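Local coordinates for protein probable 3-hydroxybutyryl-CoA dehydrogenase (Escherichia coli, PDB 3MOG) that catalyses the NAD+-dependent oxidation of 3-hydroxyadipyl-CoA to 3-oxoadipyl-CoA during the degradation of phenylacetate, at residues Gln179-His184 with Glu412-Thr417; Ala195-Ser200 with Ala395-Glu400; Ala401-Gln406 with Arg456-Ser461; Arg440-Leu445 with Ser461-Arg466. All coordinates share one frame; numbering follows the deposited sequence. Where two conformers were deposited one is given.

Contact 1 of 4, residues Gln179-His184 with Glu412-Thr417; sequences QPVRCH and EQDIDT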
loop_
_atom_site.group_PDB
_atom_site.type_symbol
_atom_site.label_atom_id
_atom_site.label_comp_id
_atom_site.label_asym_id
_atom_site.label_seq_id
_atom_site.Cartn_x
_atom_site.Cartn_y
_atom_site.Cartn_z
ATOM N N GLN C 179 -2.767 20.371 30.918
ATOM C CA GLN C 179 -1.408 19.935 30.680
ATOM C C GLN C 179 -1.156 19.962 29.179
ATOM O O GLN C 179 -1.630 19.090 28.449
ATOM C CB GLN C 179 -1.199 18.520 31.235
ATOM C CG GLN C 179 0.261 18.063 31.258
ATOM C CD GLN C 179 1.172 19.035 31.996
ATOM O OE1 GLN C 179 0.933 19.360 33.159
ATOM N NE2 GLN C 179 2.211 19.515 31.313
ATOM N N PRO C 180 -0.423 20.974 28.708
ATOM C CA PRO C 180 -0.099 21.010 27.291
ATOM C C PRO C 180 1.019 20.024 26.945
ATOM O O PRO C 180 1.894 19.740 27.781
ATOM C CB PRO C 180 0.379 22.444 27.078
ATOM C CG PRO C 180 0.958 22.847 28.430
ATOM C CD PRO C 180 0.167 22.101 29.460
ATOM N N VAL C 181 0.949 19.489 25.728
ATOM C CA VAL C 181 2.038 18.745 25.112
ATOM C C VAL C 181 2.228 19.343 23.713
ATOM O O VAL C 181 1.261 19.753 23.092
ATOM C CB VAL C 181 1.764 17.211 25.047
ATOM C CG1 VAL C 181 1.814 16.585 26.440
ATOM C CG2 VAL C 181 0.417 16.884 24.347
ATOM N N ARG C 182 3.468 19.432 23.244
ATOM C CA ARG C 182 3.753 19.993 21.915
ATOM C C ARG C 182 3.953 18.886 20.902
ATOM O O ARG C 182 4.519 17.846 21.222
ATOM C CB ARG C 182 5.014 20.847 21.943
ATOM C CG ARG C 182 5.040 21.844 23.079
ATOM C CD ARG C 182 6.412 21.877 23.719
ATOM N NE ARG C 182 6.390 22.743 24.892
ATOM C CZ ARG C 182 6.894 23.973 24.922
ATOM N NH1 ARG C 182 7.489 24.481 23.846
ATOM N NH2 ARG C 182 6.809 24.694 26.035
ATOM N N CYS C 183 3.481 19.120 19.682
ATOM C CA CYS C 183 3.670 18.213 18.571
ATOM C C CYS C 183 3.533 18.971 17.258
ATOM O O CYS C 183 2.946 20.037 17.222
ATOM C CB CYS C 183 2.673 17.045 18.620
ATOM S SG CYS C 183 0.987 17.466 18.234
ATOM N N HIS C 184 4.097 18.418 16.188
ATOM C CA HIS C 184 3.997 19.007 14.859
ATOM C C HIS C 184 2.694 18.564 14.221
ATOM O O HIS C 184 2.044 17.634 14.708
ATOM C CB HIS C 184 5.186 18.587 13.986
ATOM C CG HIS C 184 5.444 19.511 12.836
ATOM N ND1 HIS C 184 5.902 20.800 13.006
ATOM C CD2 HIS C 184 5.303 19.335 11.500
ATOM C CE1 HIS C 184 6.033 21.380 11.824
ATOM N NE2 HIS C 184 5.677 20.511 10.894
ATOM N N GLU C 412 9.891 12.633 24.042
ATOM C CA GLU C 412 9.539 11.406 24.760
ATOM C C GLU C 412 8.558 11.677 25.908
ATOM O O GLU C 412 7.526 10.994 26.033
ATOM C CB GLU C 412 10.796 10.683 25.275
ATOM C CG GLU C 412 10.488 9.563 26.268
ATOM C CD GLU C 412 11.726 8.901 26.822
ATOM O OE1 GLU C 412 12.147 7.866 26.257
ATOM O OE2 GLU C 412 12.271 9.425 27.820
ATOM N N GLN C 413 8.865 12.677 26.734
ATOM C CA GLN C 413 7.983 13.011 27.859
ATOM C C GLN C 413 6.575 13.435 27.431
ATOM O O GLN C 413 5.601 13.096 28.104
ATOM C CB GLN C 413 8.618 14.016 28.852
ATOM C CG GLN C 413 8.693 15.466 28.427
ATOM C CD GLN C 413 8.836 16.426 29.614
ATOM O OE1 GLN C 413 8.116 16.325 30.608
ATOM N NE2 GLN C 413 9.764 17.367 29.500
ATOM N N ASP C 414 6.457 14.124 26.296
ATOM C CA ASP C 414 5.144 14.565 25.833
ATOM C C ASP C 414 4.307 13.439 25.246
ATOM O O ASP C 414 3.080 13.474 25.325
ATOM C CB ASP C 414 5.268 15.711 24.847
ATOM C CG ASP C 414 5.528 17.041 25.538
ATOM O OD1 ASP C 414 5.512 17.091 26.802
ATOM O OD2 ASP C 414 5.747 18.030 24.808
ATOM N N ILE C 415 4.978 12.445 24.670
ATOM C CA ILE C 415 4.306 11.240 24.191
ATOM C C ILE C 415 3.745 10.445 25.377
ATOM O O ILE C 415 2.588 10.029 25.354
ATOM C CB ILE C 415 5.245 10.395 23.276
ATOM C CG1 ILE C 415 5.591 11.196 22.003
ATOM C CG2 ILE C 415 4.596 9.053 22.898
ATOM C CD1 ILE C 415 6.629 10.544 21.081
ATOM N N ASP C 416 4.545 10.272 26.433
ATOM C CA ASP C 416 4.067 9.579 27.638
ATOM C C ASP C 416 2.871 10.311 28.257
ATOM O O ASP C 416 1.833 9.708 28.519
ATOM C CB ASP C 416 5.186 9.407 28.676
ATOM C CG ASP C 416 6.163 8.285 28.332
ATOM O OD1 ASP C 416 5.825 7.410 27.506
ATOM O OD2 ASP C 416 7.285 8.282 28.899
ATOM N N THR C 417 3.019 11.618 28.454
ATOM C CA THR C 417 1.979 12.436 29.066
ATOM C C THR C 417 0.681 12.369 28.282
ATOM O O THR C 417 -0.378 12.121 28.860
ATOM C CB THR C 417 2.437 13.880 29.205
ATOM O OG1 THR C 417 3.588 13.916 30.056
ATOM C CG2 THR C 417 1.342 14.742 29.800
HETATM O O HOH W 1 6.917 17.588 22.616
#
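The carboxylate of Asp414 presents one face to the strand 179-184, and on that face lie both Val181 CB, 3.8 Å from Asp414 CG, and the backbone N-H of Arg182. Arg182 N donates to Asp414 OD2 over 3.1 Å. The bond is nearly straight (168°), yet it arrives from above the carboxylate plane, 55° out of it. The guanidinium of Arg182 lies only 20° from parallel to this carboxylate, but its firm partner is Glu167; with Arg182 NE 4.8 Å from Asp414 OD2, attraction between the charges is probably modest. The strand is the last of its sheet in the Rossmann-type NAD-binding domain: Val181 bonds inward to the strand 152-157, whereas Arg182 turns its N-H outward, and a helix N-terminal region from the second C-terminal domain supplies the acceptor. Asp414 thereby takes up one N-H of this edge strand. A water reinforces the grip, donating to Arg182 O and, at a short 2.5 Å, to Asp414 OD2, so that one oxygen serves both backbone groups of a residue. Val181 CG1, beside its own backbone N, slides past Asp414 to within 3.5 Å of Asp414 O. Farther along, Thr417 OG1 is tied back to Gln413 O at 2.9 Å, leaving Thr417 CG2 turned to the strand, where Gln179 CG crosses it at about a right angle, 3.8 Å away.

Contact 2 of 4, residues Ala195-Ser200 with Ala395-Glu400; sequences ARPYYS and AMIINE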
loop_
_atom_site.group_PDB
_atom_site.type_symbol
_atom_site.label_atom_id
_atom_site.label_comp_id
_atom_site.label_asym_id
_atom_site.label_seq_id
_atom_site.Cartn_x
_atom_site.Cartn_y
_atom_site.Cartn_z
ATOM N N ALA C 195 -2.619 5.724 19.725
ATOM C CA ALA C 195 -3.733 4.864 20.133
ATOM C C ALA C 195 -4.177 3.838 19.102
ATOM O O ALA C 195 -4.825 2.858 19.462
ATOM C CB ALA C 195 -4.940 5.711 20.545
ATOM N N ARG C 196 -3.864 4.064 17.829
ATOM C CA ARG C 196 -4.377 3.203 16.751
ATOM C C ARG C 196 -4.227 1.672 16.957
ATOM O O ARG C 196 -5.195 0.939 16.738
ATOM C CB ARG C 196 -3.814 3.621 15.384
ATOM C CG ARG C 196 -4.377 4.912 14.780
ATOM C CD ARG C 196 -5.913 4.891 14.691
ATOM N NE ARG C 196 -6.522 5.671 15.775
ATOM C CZ ARG C 196 -7.810 5.656 16.090
ATOM N NH1 ARG C 196 -8.665 4.892 15.413
ATOM N NH2 ARG C 196 -8.245 6.413 17.091
ATOM N N PRO C 197 -3.037 1.178 17.390
ATOM C CA PRO C 197 -2.985 -0.302 17.540
ATOM C C PRO C 197 -3.752 -0.882 18.728
ATOM O O PRO C 197 -3.949 -2.101 18.799
ATOM C CB PRO C 197 -1.492 -0.606 17.651
ATOM C CG PRO C 197 -0.844 0.685 17.994
ATOM C CD PRO C 197 -1.684 1.782 17.440
ATOM N N TYR C 198 -4.199 -0.023 19.643
ATOM C CA TYR C 198 -5.038 -0.496 20.729
ATOM C C TYR C 198 -6.342 -1.030 20.131
ATOM O O TYR C 198 -6.811 -2.098 20.524
ATOM C CB TYR C 198 -5.282 0.592 21.779
ATOM C CG TYR C 198 -6.020 0.099 23.006
ATOM C CD1 TYR C 198 -5.504 -0.942 23.775
ATOM C CD2 TYR C 198 -7.228 0.686 23.410
ATOM C CE1 TYR C 198 -6.174 -1.409 24.891
ATOM C CE2 TYR C 198 -7.901 0.232 24.529
ATOM C CZ TYR C 198 -7.367 -0.821 25.260
ATOM O OH TYR C 198 -8.012 -1.289 26.364
ATOM N N TYR C 199 -6.874 -0.324 19.129
ATOM C CA TYR C 199 -8.099 -0.754 18.473
ATOM C C TYR C 199 -7.852 -1.841 17.452
ATOM O O TYR C 199 -8.595 -2.815 17.401
ATOM C CB TYR C 199 -8.840 0.428 17.844
ATOM C CG TYR C 199 -9.030 1.549 18.820
ATOM C CD1 TYR C 199 -8.353 2.759 18.649
ATOM C CD2 TYR C 199 -9.842 1.394 19.944
ATOM C CE1 TYR C 199 -8.495 3.789 19.538
ATOM C CE2 TYR C 199 -9.995 2.438 20.863
ATOM C CZ TYR C 199 -9.315 3.628 20.647
ATOM O OH TYR C 199 -9.436 4.675 21.525
ATOM N N SER C 200 -6.800 -1.686 16.655
ATOM C CA SER C 200 -6.606 -2.555 15.497
ATOM C C SER C 200 -6.086 -3.955 15.830
ATOM O O SER C 200 -6.363 -4.915 15.089
ATOM C CB SER C 200 -5.726 -1.876 14.444
ATOM O OG SER C 200 -4.394 -1.753 14.889
ATOM N N ALA C 395 3.099 -4.065 22.906
ATOM C CA ALA C 395 4.237 -3.989 21.965
ATOM C C ALA C 395 3.993 -3.071 20.777
ATOM O O ALA C 395 4.826 -2.207 20.474
ATOM C CB ALA C 395 4.663 -5.398 21.469
ATOM N N MET C 396 2.847 -3.232 20.119
ATOM C CA MET C 396 2.513 -2.381 18.958
ATOM C C MET C 396 2.232 -0.920 19.315
ATOM O O MET C 396 2.619 -0.029 18.564
ATOM C CB MET C 396 1.377 -2.982 18.154
ATOM C CG MET C 396 1.811 -4.214 17.354
ATOM S SD MET C 396 2.808 -3.832 15.907
ATOM C CE MET C 396 1.472 -3.200 14.910
ATOM N N ILE C 397 1.592 -0.677 20.463
ATOM C CA ILE C 397 1.415 0.679 20.994
ATOM C C ILE C 397 2.785 1.351 21.201
ATOM O O ILE C 397 3.003 2.493 20.773
ATOM C CB ILE C 397 0.617 0.673 22.343
ATOM C CG1 ILE C 397 -0.855 0.353 22.111
ATOM C CG2 ILE C 397 0.699 2.018 23.058
ATOM C CD1 ILE C 397 -1.620 0.017 23.387
ATOM N N ILE C 398 3.700 0.621 21.837
ATOM C CA ILE C 398 5.058 1.112 22.133
ATOM C C ILE C 398 5.899 1.376 20.863
ATOM O O ILE C 398 6.611 2.378 20.755
ATOM C CB ILE C 398 5.764 0.110 23.063
ATOM C CG1 ILE C 398 5.070 0.081 24.433
ATOM C CG2 ILE C 398 7.258 0.398 23.194
ATOM C CD1 ILE C 398 5.547 -1.078 25.305
ATOM N N ASN C 399 5.792 0.467 19.909
ATOM C CA ASN C 399 6.440 0.580 18.602
ATOM C C ASN C 399 6.036 1.859 17.863
ATOM O O ASN C 399 6.888 2.604 17.363
ATOM C CB ASN C 399 6.059 -0.640 17.776
ATOM C CG ASN C 399 7.069 -0.962 16.705
ATOM O OD1 ASN C 399 8.265 -0.743 16.872
ATOM N ND2 ASN C 399 6.588 -1.531 15.601
ATOM N N GLU C 400 4.731 2.108 17.826
ATOM C CA GLU C 400 4.153 3.344 17.288
ATOM C C GLU C 400 4.590 4.622 18.027
ATOM O O GLU C 400 4.873 5.641 17.391
ATOM C CB GLU C 400 2.623 3.222 17.251
ATOM C CG GLU C 400 1.971 4.184 16.271
ATOM C CD GLU C 400 2.546 4.044 14.880
ATOM O OE1 GLU C 400 3.194 5.002 14.404
ATOM O OE2 GLU C 400 2.377 2.965 14.282
#
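Pro197 forms the tight part of this contact, lying against the backbone of the helix 390-406 with its ring. Its CB meets Met396 CB at 3.8 Å, while Pro197 CG rests 3.6 Å from Met396 O, an oxygen already engaged by Glu400 N within its own helix. The compact, puckered ring fits between helical segments whose axes approach to 8.5 Å. Beyond CB, Met396 bends at both chi2 and chi3 and carries its sulfur off toward Tyr457, so that CB is the side-chain atom that touches. On one flank Ile397 extends its long branch, CG1 anti to its carbonyl carbon, alongside Tyr198. The two side chains point the same way, and Ile397 CD1 reaches Tyr198 CD1 obliquely at 4.0 Å; the phenol continues past it to bond with Met228 O. The opposite flank is looser. There Glu400 offers Pro197 CG only its CB, at 4.4 Å, and sends its carboxylate to a salt bridge with Arg258, while the partly exposed Ser200 turns to Arg456. No hydrogen bond joins the segments; they meet through van der Waals contacts, mostly apolar. The two helices run nearly antiparallel, 152° apart, and occupy matching early positions in the two C-terminal domains of the chain. Their pairing probably resembles, within one chain, the association of these helical domains in dimeric 3-hydroxyacyl-CoA dehydrogenases.

Contact 3 of 4, residues Ala401-Gln406 with Arg456-Ser461; sequences ALDALQ and RYRPCS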
loop_
_atom_site.group_PDB
_atom_site.type_symbol
_atom_site.label_atom_id
_atom_site.label_comp_id
_atom_site.label_asym_id
_atom_site.label_seq_id
_atom_site.Cartn_x
_atom_site.Cartn_y
_atom_site.Cartn_z
ATOM N N ALA C 401 4.671 4.569 19.357
ATOM C CA ALA C 401 5.207 5.698 20.145
ATOM C C ALA C 401 6.678 5.988 19.820
ATOM O O ALA C 401 7.090 7.146 19.703
ATOM C CB ALA C 401 5.059 5.426 21.626
ATOM N N LEU C 402 7.454 4.925 19.658
ATOM C CA LEU C 402 8.842 5.027 19.302
ATOM C C LEU C 402 9.021 5.602 17.900
ATOM O O LEU C 402 9.935 6.393 17.663
ATOM C CB LEU C 402 9.496 3.648 19.375
ATOM C CG LEU C 402 9.886 3.087 20.740
ATOM C CD1 LEU C 402 10.190 1.628 20.559
ATOM C CD2 LEU C 402 11.074 3.810 21.365
ATOM N N ASP C 403 8.158 5.207 16.968
ATOM C CA ASP C 403 8.248 5.743 15.610
ATOM C C ASP C 403 7.923 7.239 15.589
ATOM O O ASP C 403 8.559 8.013 14.867
ATOM C CB ASP C 403 7.329 4.993 14.657
ATOM C CG ASP C 403 7.381 5.555 13.247
ATOM O OD1 ASP C 403 8.397 5.332 12.562
ATOM O OD2 ASP C 403 6.418 6.238 12.834
ATOM N N ALA C 404 6.951 7.640 16.397
ATOM C CA ALA C 404 6.591 9.041 16.493
ATOM C C ALA C 404 7.755 9.853 17.065
ATOM O O ALA C 404 8.026 10.960 16.587
ATOM C CB ALA C 404 5.327 9.217 17.340
ATOM N N LEU C 405 8.446 9.290 18.063
ATOM C CA LEU C 405 9.604 9.956 18.698
ATOM C C LEU C 405 10.748 10.089 17.715
ATOM O O LEU C 405 11.356 11.144 17.608
ATOM C CB LEU C 405 10.061 9.210 19.953
ATOM C CG LEU C 405 11.324 9.690 20.685
ATOM C CD1 LEU C 405 11.204 11.154 21.125
ATOM C CD2 LEU C 405 11.608 8.783 21.892
ATOM N N GLN C 406 10.995 9.022 16.964
ATOM C CA GLN C 406 12.048 9.003 15.961
ATOM C C GLN C 406 11.819 10.008 14.827
ATOM O O GLN C 406 12.767 10.620 14.323
ATOM C CB GLN C 406 12.201 7.596 15.391
ATOM C CG GLN C 406 13.511 7.408 14.661
ATOM C CD GLN C 406 13.809 5.963 14.349
ATOM O OE1 GLN C 406 12.898 5.145 14.179
ATOM N NE2 GLN C 406 15.096 5.635 14.278
ATOM N N ARG C 456 3.613 -4.582 8.783
ATOM C CA ARG C 456 2.897 -4.096 9.945
ATOM C C ARG C 456 3.608 -4.394 11.292
ATOM O O ARG C 456 3.586 -3.576 12.206
ATOM C CB ARG C 456 1.503 -4.739 9.917
ATOM C CG ARG C 456 0.631 -4.401 11.088
ATOM C CD ARG C 456 -0.686 -5.134 11.031
ATOM N NE ARG C 456 -1.379 -4.983 12.302
ATOM C CZ ARG C 456 -2.108 -3.930 12.644
ATOM N NH1 ARG C 456 -2.266 -2.921 11.799
ATOM N NH2 ARG C 456 -2.682 -3.889 13.838
ATOM N N TYR C 457 4.236 -5.561 11.402
ATOM C CA TYR C 457 4.871 -5.959 12.648
ATOM C C TYR C 457 6.375 -5.644 12.710
ATOM O O TYR C 457 7.049 -6.100 13.626
ATOM C CB TYR C 457 4.532 -7.429 13.007
ATOM C CG TYR C 457 3.064 -7.576 13.242
ATOM C CD1 TYR C 457 2.481 -7.096 14.410
ATOM C CD2 TYR C 457 2.232 -8.125 12.264
ATOM C CE1 TYR C 457 1.116 -7.174 14.607
ATOM C CE2 TYR C 457 0.871 -8.219 12.459
ATOM C CZ TYR C 457 0.314 -7.736 13.622
ATOM O OH TYR C 457 -1.047 -7.819 13.805
ATOM N N ARG C 458 6.877 -4.849 11.755
ATOM C CA ARG C 458 8.271 -4.410 11.790
ATOM C C ARG C 458 8.596 -3.651 13.085
ATOM O O ARG C 458 7.859 -2.743 13.485
ATOM C CB ARG C 458 8.649 -3.588 10.541
ATOM C CG ARG C 458 8.036 -2.166 10.422
ATOM C CD ARG C 458 8.946 -1.082 10.983
ATOM N NE ARG C 458 8.306 0.232 10.994
ATOM C CZ ARG C 458 7.503 0.654 11.961
ATOM N NH1 ARG C 458 7.241 -0.143 12.982
ATOM N NH2 ARG C 458 6.952 1.860 11.901
ATOM N N PRO C 459 9.681 -4.053 13.769
ATOM C CA PRO C 459 10.244 -3.235 14.842
ATOM C C PRO C 459 10.772 -1.948 14.218
ATOM O O PRO C 459 11.428 -2.000 13.154
ATOM C CB PRO C 459 11.444 -4.049 15.298
ATOM C CG PRO C 459 11.169 -5.443 14.852
ATOM C CD PRO C 459 10.425 -5.314 13.587
ATOM N N CYS C 460 10.473 -0.799 14.817
ATOM C CA CYS C 460 10.950 0.443 14.209
ATOM C C CYS C 460 12.436 0.642 14.520
ATOM O O CYS C 460 12.969 0.020 15.438
ATOM C CB CYS C 460 10.092 1.660 14.593
ATOM S SG CYS C 460 10.384 2.254 16.224
ATOM N N SER C 461 13.096 1.504 13.754
ATOM C CA SER C 461 14.548 1.656 13.855
ATOM C C SER C 461 15.009 2.055 15.281
ATOM O O SER C 461 16.018 1.532 15.778
ATOM C CB SER C 461 15.053 2.592 12.748
ATOM O OG SER C 461 16.308 3.163 13.068
#
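The C-terminal turns of the helix 390-406 meet the loop that leads into the last helix of the second C-terminal domain, with Cys460 at the N-cap position of that helix. Cys460 SG, set between its own backbone N and carbonyl carbon (chi1 76°), lies 3.6 Å from Leu402 CB and beside the backbone of Asp403. The polar clasp comes one residue later. Gln406, extended beyond CG, uses an N-H of its amide: NE2 donates to Ser461 OG over 3.0 Å at 157°, with the hydroxyl close to the amide plane. The other end of that amide, OE1, forms a weak bond with Leu462 N, which fixes the rotation of the group. Ser461 OG also bonds to His451 of the second subunit, so the clasp extends into the trimer interface. Arg458 folds its guanidinium over Cys460 CB, 3.7 Å from the plane, and brings NH2 to within 3.8 Å of Asp403 OD1. This long salt bridge is one of charge alone, since no N-H points at the oxygen. Asp403 OD2 is bridged by Arg193 and Arg258; buried among three arginines, the carboxylate very probably remains ionised.

Contact 4 of 4, residues Arg440-Leu445 with Ser461-Arg466; sequences RILRLL and SLLRQR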
loop_
_atom_site.group_PDB
_atom_site.type_symbol
_atom_site.label_atom_id
_atom_site.label_comp_id
_atom_site.label_asym_id
_atom_site.label_seq_id
_atom_site.Cartn_x
_atom_site.Cartn_y
_atom_site.Cartn_z
ATOM N N ARG C 440 12.994 -7.416 25.018
ATOM C CA ARG C 440 11.807 -8.242 25.120
ATOM C C ARG C 440 10.722 -7.826 24.120
ATOM O O ARG C 440 10.105 -8.681 23.487
ATOM C CB ARG C 440 11.256 -8.186 26.548
ATOM C CG ARG C 440 10.122 -9.164 26.790
ATOM C CD ARG C 440 9.739 -9.236 28.248
ATOM N NE ARG C 440 8.639 -10.176 28.401
ATOM C CZ ARG C 440 8.126 -10.548 29.569
ATOM N NH1 ARG C 440 7.111 -11.396 29.580
ATOM N NH2 ARG C 440 8.608 -10.058 30.718
ATOM N N ILE C 441 10.487 -6.523 24.000
ATOM C CA ILE C 441 9.524 -5.997 23.026
ATOM C C ILE C 441 10.021 -6.275 21.613
ATOM O O ILE C 441 9.255 -6.725 20.759
ATOM C CB ILE C 441 9.261 -4.474 23.218
ATOM C CG1 ILE C 441 8.659 -4.200 24.603
ATOM C CG2 ILE C 441 8.363 -3.913 22.099
ATOM C CD1 ILE C 441 7.429 -5.022 24.920
ATOM N N LEU C 442 11.314 -6.041 21.392
ATOM C CA LEU C 442 11.945 -6.326 20.102
ATOM C C LEU C 442 11.786 -7.775 19.658
ATOM O O LEU C 442 11.374 -8.024 18.530
ATOM C CB LEU C 442 13.434 -5.949 20.116
ATOM C CG LEU C 442 14.231 -6.318 18.884
ATOM C CD1 LEU C 442 13.878 -5.382 17.713
ATOM C CD2 LEU C 442 15.720 -6.330 19.170
ATOM N N ARG C 443 12.104 -8.722 20.543
ATOM C CA ARG C 443 12.035 -10.152 20.205
ATOM C C ARG C 443 10.617 -10.598 19.781
ATOM O O ARG C 443 10.452 -11.320 18.791
ATOM C CB ARG C 443 12.537 -11.002 21.374
ATOM C CG ARG C 443 12.447 -12.519 21.138
ATOM C CD ARG C 443 13.061 -13.301 22.291
ATOM N NE ARG C 443 12.516 -12.893 23.589
ATOM C CZ ARG C 443 13.008 -13.272 24.763
ATOM N NH1 ARG C 443 14.058 -14.086 24.822
ATOM N NH2 ARG C 443 12.441 -12.840 25.882
ATOM N N LEU C 444 9.628 -10.145 20.542
ATOM C CA LEU C 444 8.222 -10.391 20.275
ATOM C C LEU C 444 7.805 -9.895 18.886
ATOM O O LEU C 444 7.293 -10.673 18.071
ATOM C CB LEU C 444 7.396 -9.725 21.365
ATOM C CG LEU C 444 5.876 -9.607 21.275
ATOM C CD1 LEU C 444 5.218 -10.943 21.094
ATOM C CD2 LEU C 444 5.421 -8.999 22.582
ATOM N N LEU C 445 8.059 -8.621 18.606
ATOM C CA LEU C 445 7.691 -8.041 17.315
ATOM C C LEU C 445 8.391 -8.737 16.147
ATOM O O LEU C 445 7.749 -8.985 15.120
ATOM C CB LEU C 445 7.887 -6.512 17.296
ATOM C CG LEU C 445 6.926 -5.707 18.195
ATOM C CD1 LEU C 445 7.306 -4.264 18.261
ATOM C CD2 LEU C 445 5.480 -5.791 17.738
ATOM N N SER C 461 13.096 1.504 13.754
ATOM C CA SER C 461 14.548 1.656 13.855
ATOM C C SER C 461 15.009 2.055 15.281
ATOM O O SER C 461 16.018 1.532 15.778
ATOM C CB SER C 461 15.053 2.592 12.748
ATOM O OG SER C 461 16.308 3.163 13.068
ATOM N N LEU C 462 14.223 2.901 15.957
ATOM C CA LEU C 462 14.524 3.315 17.349
ATOM C C LEU C 462 14.352 2.190 18.376
ATOM O O LEU C 462 15.036 2.173 19.407
ATOM C CB LEU C 462 13.698 4.552 17.762
ATOM C CG LEU C 462 14.007 5.210 19.117
ATOM C CD1 LEU C 462 15.465 5.691 19.177
ATOM C CD2 LEU C 462 13.048 6.365 19.390
ATOM N N LEU C 463 13.439 1.257 18.108
ATOM C CA LEU C 463 13.321 0.082 18.954
ATOM C C LEU C 463 14.585 -0.760 18.885
ATOM O O LEU C 463 15.130 -1.109 19.941
ATOM C CB LEU C 463 12.066 -0.753 18.654
ATOM C CG LEU C 463 11.820 -2.047 19.448
ATOM C CD1 LEU C 463 11.734 -1.840 20.954
ATOM C CD2 LEU C 463 10.559 -2.743 18.964
ATOM N N ARG C 464 15.071 -1.064 17.677
ATOM C CA ARG C 464 16.356 -1.803 17.549
ATOM C C ARG C 464 17.477 -1.055 18.267
ATOM O O ARG C 464 18.278 -1.662 18.979
ATOM C CB ARG C 464 16.778 -2.054 16.089
ATOM C CG ARG C 464 15.709 -2.739 15.216
ATOM C CD ARG C 464 16.308 -3.265 13.911
ATOM N NE ARG C 464 15.319 -4.011 13.145
ATOM C CZ ARG C 464 15.044 -5.303 13.301
ATOM N NH1 ARG C 464 15.698 -6.042 14.194
ATOM N NH2 ARG C 464 14.120 -5.866 12.539
ATOM N N GLN C 465 17.500 0.265 18.073
ATOM C CA GLN C 465 18.468 1.160 18.691
ATOM C C GLN C 465 18.410 1.079 20.212
ATOM O O GLN C 465 19.455 1.013 20.866
ATOM C CB GLN C 465 18.233 2.593 18.203
ATOM C CG GLN C 465 19.128 3.691 18.796
ATOM C CD GLN C 465 18.937 5.053 18.091
ATOM O OE1 GLN C 465 19.054 6.120 18.718
ATOM N NE2 GLN C 465 18.632 5.014 16.785
ATOM N N ARG C 466 17.202 1.055 20.771
ATOM C CA ARG C 466 17.063 0.979 22.227
ATOM C C ARG C 466 17.328 -0.409 22.813
ATOM O O ARG C 466 17.788 -0.519 23.954
ATOM C CB ARG C 466 15.724 1.540 22.704
ATOM C CG ARG C 466 15.700 3.057 22.641
ATOM C CD ARG C 466 14.617 3.625 23.513
ATOM N NE ARG C 466 14.668 5.075 23.478
ATOM C CZ ARG C 466 13.808 5.893 24.074
ATOM N NH1 ARG C 466 12.780 5.421 24.773
ATOM N NH2 ARG C 466 13.981 7.202 23.956
#
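Leu463 leaves the helix 461-473 with its CB aimed at the helix 438-452, and that CB already packs against Leu402 of a third helix. The next atom, CG, stands anti to the backbone N (chi1 179°), which drives the chain straight across the gap, where it comes within 4.3 Å of Leu442 CB. There it forks. Branch CD1 meets Ile441 CG2 at 4.1 Å; branch CD2 goes deepest, between Ile441, Leu442 and Leu445, one turn of the facing helix. It lies 4.0 Å from Leu442 CA and 3.7 Å from Leu445 CD1, with Ile441 CG2 at its side. Ile441 crosses the leucine at about a right angle, Leu445 obliquely. The two helices are the last of the chain, joined by a short connection into a helical hairpin of the second C-terminal domain. Their segments cross obliquely, at 131° between N-to-C directions, with the axes 9.6 Å apart at closest approach, and Leu463 is inserted between the two backbones at this spacing. At the border, Leu442 sends CD1 across the extended chain of Arg464, 4.1 Å from CG and 4.0 Å from NH1. The arginine thus lends its aliphatic part to the apolar seam, while its NH1 is bound by Glu446 and its NE donates to His451 O of the second subunit.

Contacts 2 and 3 both use the helix 390-406, and contact 4 packs against it. Contact 2 takes its middle and contact 3 its end, their centres 10 Å apart, with Asn399 ND2 probably hydrogen-bonded to Arg458 O at 2.7 Å between them. Contacts 3 and 4 share Ser461 and lie closest, 9 Å between centres; both reach the second subunit. Leu445 CD1 of contact 4 packs 3.7 Å from Asn399 CG of contact 2. Contact 1 stands farther off, its centre 22 Å from that of contact 4, yet Glu412 OE1 forms a salt bridge of 2.9 Å with Arg466 NH1. Contact 1 alone of the four involves the NAD-binding domain, which it docks against the helical assembly built by the others.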